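Local structure of thiamine diphosphokinase (Bacteroides thetaiotaomicron, 2OMK) at residues K187-E192 and Y196-F201; Y146-M151 and T222-V227. The protein probably catalyses the ATP-dependent pyrophosphorylation of thiamine to thiamine diphosphate. The protein carries 1 engineered substitution. All blocks are in the same frame, centred on the assembly; numbering follows the deposited sequence. Where two conformers were deposited one is given.

Contact 1 joins strand 189-192 to the loop that follows it, at the surface, whereas contact 2 sets the end of helix 133-148 against the start of strand 224-230. The centre of contact 1 lies about 23 Å, and that of contact 2 about 12 Å, from the centre of the chain; the two contact centres are about 17 Å apart. They meet directly where Lys187 N approaches Thr222 O at 2.8 Å, a probable hydrogen bond. Contact 1 lies wholly within the substrate-binding family region; contact 2 links that region to the catalytic one, since Tyr146-Met151 belongs to the latter. Neither contact includes a bound ligand.

Contact 1. Residues K187-E192 and Y196-F201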
loop_
_atom_site.group_PDB
_atom_site.type_symbol
_atom_site.label_atom_id
_atom_site.label_comp_id
_atom_site.label_asym_id
_atom_site.label_seq_id
_atom_site.Cartn_x
_atom_site.Cartn_y
_atom_site.Cartn_z
ATOM N N LYS A 187 14.236 16.806 -3.976
ATOM C CA LYS A 187 15.006 17.647 -3.066
ATOM C C LYS A 187 14.476 19.073 -3.081
ATOM O O LYS A 187 13.975 19.545 -4.104
ATOM C CB LYS A 187 16.493 17.622 -3.437
ATOM C CG LYS A 187 17.214 16.338 -3.046
ATOM C CD LYS A 187 18.717 16.472 -3.229
ATOM C CE LYS A 187 19.472 15.457 -2.380
ATOM N NZ LYS A 187 20.947 15.706 -2.378
ATOM N N GLY A 188 14.587 19.744 -1.935
ATOM C CA GLY A 188 14.105 21.107 -1.767
ATOM C C GLY A 188 12.593 21.214 -1.646
ATOM O O GLY A 188 12.002 22.207 -2.075
ATOM N N LEU A 189 11.966 20.195 -1.059
ATOM C CA LEU A 189 10.505 20.167 -0.949
ATOM C C LEU A 189 9.991 21.317 -0.101
ATOM O O LEU A 189 10.401 21.492 1.051
ATOM C CB LEU A 189 10.000 18.821 -0.397
ATOM C CG LEU A 189 9.886 17.656 -1.389
ATOM C CD1 LEU A 189 9.718 16.329 -0.662
ATOM C CD2 LEU A 189 8.736 17.848 -2.387
ATOM N N LYS A 190 9.110 22.112 -0.699
ATOM C CA LYS A 190 8.395 23.163 0.016
ATOM C C LYS A 190 7.041 23.369 -0.635
ATOM O O LYS A 190 6.864 23.125 -1.836
ATOM C CB LYS A 190 9.186 24.478 0.042
ATOM C CG LYS A 190 9.400 25.137 -1.309
ATOM C CD LYS A 190 10.150 26.463 -1.165
ATOM C CE LYS A 190 10.355 27.149 -2.517
ATOM N NZ LYS A 190 11.229 28.358 -2.398
ATOM N N ALA A 191 6.089 23.821 0.160
ATOM C CA ALA A 191 4.736 23.978 -0.321
ATOM C C ALA A 191 4.094 25.252 0.184
ATOM O O ALA A 191 4.485 25.797 1.229
ATOM C CB ALA A 191 3.899 22.768 0.079
ATOM N N GLU A 192 3.110 25.714 -0.587
ATOM C CA GLU A 192 2.163 26.725 -0.163
ATOM C C GLU A 192 0.790 26.064 -0.206
ATOM O O GLU A 192 0.490 25.311 -1.140
ATOM C CB GLU A 192 2.175 27.923 -1.113
ATOM C CG GLU A 192 3.467 28.736 -1.093
ATOM C CD GLU A 192 4.504 28.213 -2.067
ATOM O OE1 GLU A 192 4.169 28.034 -3.259
ATOM O OE2 GLU A 192 5.659 27.986 -1.640
ATOM N N TYR A 196 1.039 21.652 7.174
ATOM C CA TYR A 196 2.403 21.412 7.639
ATOM C C TYR A 196 3.439 21.737 6.578
ATOM O O TYR A 196 3.304 21.315 5.420
ATOM C CB TYR A 196 2.589 19.962 8.095
ATOM C CG TYR A 196 1.750 19.582 9.283
ATOM C CD1 TYR A 196 0.627 18.769 9.131
ATOM C CD2 TYR A 196 2.072 20.042 10.568
ATOM C CE1 TYR A 196 -0.153 18.418 10.219
ATOM C CE2 TYR A 196 1.293 19.692 11.667
ATOM C CZ TYR A 196 0.184 18.881 11.479
ATOM O OH TYR A 196 -0.592 18.533 12.552
ATOM N N PRO A 197 4.488 22.483 6.966
ATOM C CA PRO A 197 5.640 22.681 6.104
ATOM C C PRO A 197 6.277 21.352 5.728
ATOM O O PRO A 197 6.299 20.412 6.539
ATOM C CB PRO A 197 6.604 23.493 6.983
ATOM C CG PRO A 197 5.726 24.198 7.928
ATOM C CD PRO A 197 4.636 23.208 8.239
ATOM N N LEU A 198 6.778 21.270 4.503
ATOM C CA LEU A 198 7.425 20.052 4.034
ATOM C C LEU A 198 8.888 19.997 4.454
ATOM O O LEU A 198 9.481 21.018 4.816
ATOM C CB LEU A 198 7.315 19.936 2.513
ATOM C CG LEU A 198 5.924 20.023 1.880
ATOM C CD1 LEU A 198 6.009 19.604 0.421
ATOM C CD2 LEU A 198 4.914 19.158 2.639
ATOM N N SER A 199 9.439 18.788 4.428
ATOM C CA SER A 199 10.869 18.543 4.559
ATOM C C SER A 199 11.251 17.509 3.500
ATOM O O SER A 199 10.375 16.963 2.814
ATOM C CB SER A 199 11.218 18.061 5.971
ATOM O OG SER A 199 10.638 16.793 6.253
ATOM N N ASP A 200 12.545 17.250 3.334
ATOM C CA ASP A 200 12.980 16.254 2.353
ATOM C C ASP A 200 12.830 14.850 2.945
ATOM O O ASP A 200 13.793 14.262 3.461
ATOM C CB ASP A 200 14.411 16.538 1.863
ATOM C CG ASP A 200 14.480 17.735 0.921
ATOM O OD1 ASP A 200 13.429 18.366 0.663
ATOM O OD2 ASP A 200 15.587 18.048 0.432
ATOM N N PHE A 201 11.603 14.327 2.861
ATOM C CA PHE A 201 11.197 13.127 3.596
ATOM C C PHE A 201 12.099 11.940 3.313
ATOM O O PHE A 201 12.397 11.646 2.152
ATOM C CB PHE A 201 9.731 12.761 3.304
ATOM C CG PHE A 201 8.767 13.903 3.490
ATOM C CD1 PHE A 201 8.036 14.394 2.406
ATOM C CD2 PHE A 201 8.599 14.499 4.745
ATOM C CE1 PHE A 201 7.139 15.454 2.569
ATOM C CE2 PHE A 201 7.705 15.565 4.925
ATOM C CZ PHE A 201 6.975 16.044 3.829
HETATM O O HOH W 1 12.485 20.472 2.474
HETATM O O HOH W 2 9.813 23.320 3.412
HETATM O O HOH W 3 6.674 23.698 3.022
#
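Asp200 grips the corner of the chain at Gly188 with both carboxylate oxygens. OD1 accepts from Leu189 N at 2.9 Å through its syn lone pair, while OD2 takes the N-H of Gly188 at 3.1 Å, also on the syn side but 19° out of the carboxylate plane. Two neighbouring amides thus hold the group and limit its rotation. With CG beside its own backbone N (chi1 -73°), the carboxylate reaches across to the corner although the CB of Asp200 does not head there; the residue is itself the centre of an inverse gamma turn.

Elsewhere water joins the two segments. One water donates to both Leu189 O and the carboxylate OD1 of Asp200. The other two link backbone to backbone: a second donates to Leu189 O and Leu198 O, and a third accepts from Ala191 N at 2.9 Å and from Leu198 N. Strand 189-192 is an edge of a three-stranded antiparallel sheet, paired on its other side with strand 216-221 through Lys190 and His220. The loop runs along the remaining edge in roughly the reverse direction.

The apolar contacts centre on Leu189 and Leu198. The CB atoms of Leu189 and Leu198 lie 4.1 Å apart, and CD1 of Leu198 touches the methyl CB of Ala191 at 3.8 Å. Leu189 sends CD1 to CD1 of Phe201, 4.0 Å away, the two side chains crossing at about a right angle. The carbonyl O of Ser199 sits 3.3 Å above the plane of the Phe201 ring, over its centre, and also meets CD1 of Leu189. Ile219 of strand 216-221 touches both leucines, and Ile181 of strand 178-183 packs on Leu198 and Phe201.

Contact 2. Residues Y146-M151 and T222-V227; sequences YMRSGM and TGEYLV
The end of helix 133-148 approaches the start of strand 224-230 without close backbone contact, the nearest pair of CA atoms, Arg148 and Glu224, being 9.1 Å apart. Side chains span the gap. Arg148 extends from CG to NE and brings NH2 to within 3.4 Å of Glu224 OE1, a salt bridge whose hydrogen bond is weak and bent (136°). A water that donates to Glu224 OE1 at 2.7 Å accepts only weakly from Arg148 NH2. The stronger partner of the guanidinium is Glu145, whose OE1 forms a salt bridge with NH1; Glu224 OE2 has a weak hydrogen bond with Ser166 OG.

In Met147, CG lies anti to the backbone N (chi1 180°), and a bend at chi3 (55°) places CE against Glu224 CG at 3.8 Å. Arg148 and Met147 each have a second conformer, so both contacts are to be taken with reserve. The helix ends in a Schellman motif: Gly150 takes positive phi, Met151 N bonds to Tyr146 O and Gly150 N to Met147 O. Ser149 OG also donates to Tyr146 O, from the opposite face to Met151 N. This is helix-on-sheet packing of an alpha/beta fold, in which helix 133-148 also meets the mixed sheet through Leu226.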
loop_
_atom_site.group_PDB
_atom_site.type_symbol
_atom_site.label_atom_id
_atom_site.label_comp_id
_atom_site.label_asym_id
_atom_site.label_seq_id
_atom_site.Cartn_x
_atom_site.Cartn_y
_atom_site.Cartn_z
ATOM N N TYR A 146 6.129 5.043 -14.986
ATOM C CA TYR A 146 5.225 5.354 -16.100
ATOM C C TYR A 146 5.267 6.838 -16.465
ATOM O O TYR A 146 5.272 7.199 -17.657
ATOM C CB TYR A 146 3.785 4.927 -15.789
ATOM C CG TYR A 146 3.629 3.497 -15.327
ATOM C CD1 TYR A 146 4.501 2.484 -15.761
ATOM C CD2 TYR A 146 2.595 3.153 -14.461
ATOM C CE1 TYR A 146 4.342 1.158 -15.313
ATOM C CE2 TYR A 146 2.423 1.852 -14.018
ATOM C CZ TYR A 146 3.288 0.862 -14.443
ATOM O OH TYR A 146 3.095 -0.417 -13.992
ATOM N N MET A 147 5.318 7.694 -15.450
ATOM C CA MET A 147 5.408 9.131 -15.669
ATOM C C MET A 147 6.698 9.467 -16.415
ATOM O O MET A 147 6.679 10.193 -17.403
ATOM C CB MET A 147 5.358 9.872 -14.337
ATOM C CG MET A 147 5.449 11.379 -14.458
ATOM S SD MET A 147 5.673 12.130 -12.841
ATOM C CE MET A 147 7.118 11.257 -12.244
ATOM N N ARG A 148 7.812 8.924 -15.935
ATOM C CA ARG A 148 9.111 9.127 -16.576
ATOM C C ARG A 148 9.074 8.750 -18.053
ATOM O O ARG A 148 9.731 9.386 -18.884
ATOM C CB ARG A 148 10.195 8.311 -15.858
ATOM C CG ARG A 148 10.619 8.876 -14.518
ATOM C CD ARG A 148 11.171 7.781 -13.622
ATOM N NE ARG A 148 12.175 8.273 -12.686
ATOM C CZ ARG A 148 12.685 7.563 -11.683
ATOM N NH1 ARG A 148 12.278 6.320 -11.458
ATOM N NH2 ARG A 148 13.600 8.103 -10.891
ATOM N N SER A 149 8.301 7.715 -18.377
ATOM C CA SER A 149 8.202 7.213 -19.745
ATOM C C SER A 149 7.343 8.134 -20.626
ATOM O O SER A 149 7.280 7.947 -21.842
ATOM C CB SER A 149 7.672 5.782 -19.762
ATOM O OG SER A 149 6.261 5.764 -19.621
ATOM N N GLY A 150 6.701 9.125 -20.002
ATOM C CA GLY A 150 5.895 10.119 -20.708
ATOM C C GLY A 150 4.395 9.877 -20.691
ATOM O O GLY A 150 3.653 10.473 -21.477
ATOM N N MET A 151 3.936 8.996 -19.808
ATOM C CA MET A 151 2.505 8.722 -19.699
ATOM C C MET A 151 1.898 9.630 -18.636
ATOM O O MET A 151 2.580 10.013 -17.683
ATOM C CB MET A 151 2.251 7.246 -19.361
ATOM C CG MET A 151 2.729 6.246 -20.426
ATOM S SD MET A 151 1.851 6.419 -21.998
ATOM C CE MET A 151 0.391 5.456 -21.685
ATOM N N THR A 222 12.879 19.720 -6.841
ATOM C CA THR A 222 13.503 19.085 -7.987
ATOM C C THR A 222 13.504 17.591 -7.737
ATOM O O THR A 222 14.010 17.131 -6.719
ATOM C CB THR A 222 14.959 19.560 -8.181
ATOM O OG1 THR A 222 14.976 20.987 -8.277
ATOM C CG2 THR A 222 15.555 18.964 -9.452
ATOM N N GLY A 223 12.932 16.836 -8.667
ATOM C CA GLY A 223 12.920 15.389 -8.554
ATOM C C GLY A 223 11.509 14.841 -8.506
ATOM O O GLY A 223 10.536 15.566 -8.730
ATOM N N GLU A 224 11.414 13.556 -8.197
ATOM C CA GLU A 224 10.169 12.811 -8.345
ATOM C C GLU A 224 9.544 12.529 -6.996
ATOM O O GLU A 224 10.241 12.287 -6.010
ATOM C CB GLU A 224 10.434 11.497 -9.088
ATOM C CG GLU A 224 10.519 11.648 -10.617
ATOM C CD GLU A 224 11.893 12.060 -11.119
ATOM O OE1 GLU A 224 12.891 11.398 -10.759
ATOM O OE2 GLU A 224 11.972 13.038 -11.898
ATOM N N TYR A 225 8.220 12.573 -6.957
ATOM C CA TYR A 225 7.493 12.214 -5.756
ATOM C C TYR A 225 6.108 11.743 -6.130
ATOM O O TYR A 225 5.718 11.769 -7.299
ATOM C CB TYR A 225 7.421 13.385 -4.766
ATOM C CG TYR A 225 6.883 14.690 -5.325
ATOM C CD1 TYR A 225 5.614 15.153 -4.976
ATOM C CD2 TYR A 225 7.653 15.471 -6.194
ATOM C CE1 TYR A 225 5.124 16.364 -5.479
ATOM C CE2 TYR A 225 7.173 16.670 -6.698
ATOM C CZ TYR A 225 5.918 17.121 -6.329
ATOM O OH TYR A 225 5.458 18.317 -6.837
ATOM N N LEU A 226 5.375 11.304 -5.124
ATOM C CA LEU A 226 4.038 10.795 -5.320
ATOM C C LEU A 226 3.119 11.531 -4.349
ATOM O O LEU A 226 3.476 11.739 -3.183
ATOM C CB LEU A 226 4.062 9.306 -5.024
ATOM C CG LEU A 226 2.898 8.362 -5.267
ATOM C CD1 LEU A 226 2.549 8.285 -6.745
ATOM C CD2 LEU A 226 3.343 7.008 -4.758
ATOM N N VAL A 227 1.954 11.941 -4.837
ATOM C CA VAL A 227 0.940 12.586 -4.003
ATOM C C VAL A 227 -0.280 11.668 -3.912
ATOM O O VAL A 227 -0.740 11.147 -4.927
ATOM C CB VAL A 227 0.546 13.987 -4.546
ATOM C CG1 VAL A 227 -0.597 14.596 -3.738
ATOM C CG2 VAL A 227 1.763 14.933 -4.518
HETATM O O HOH W 4 14.606 10.682 -12.742
#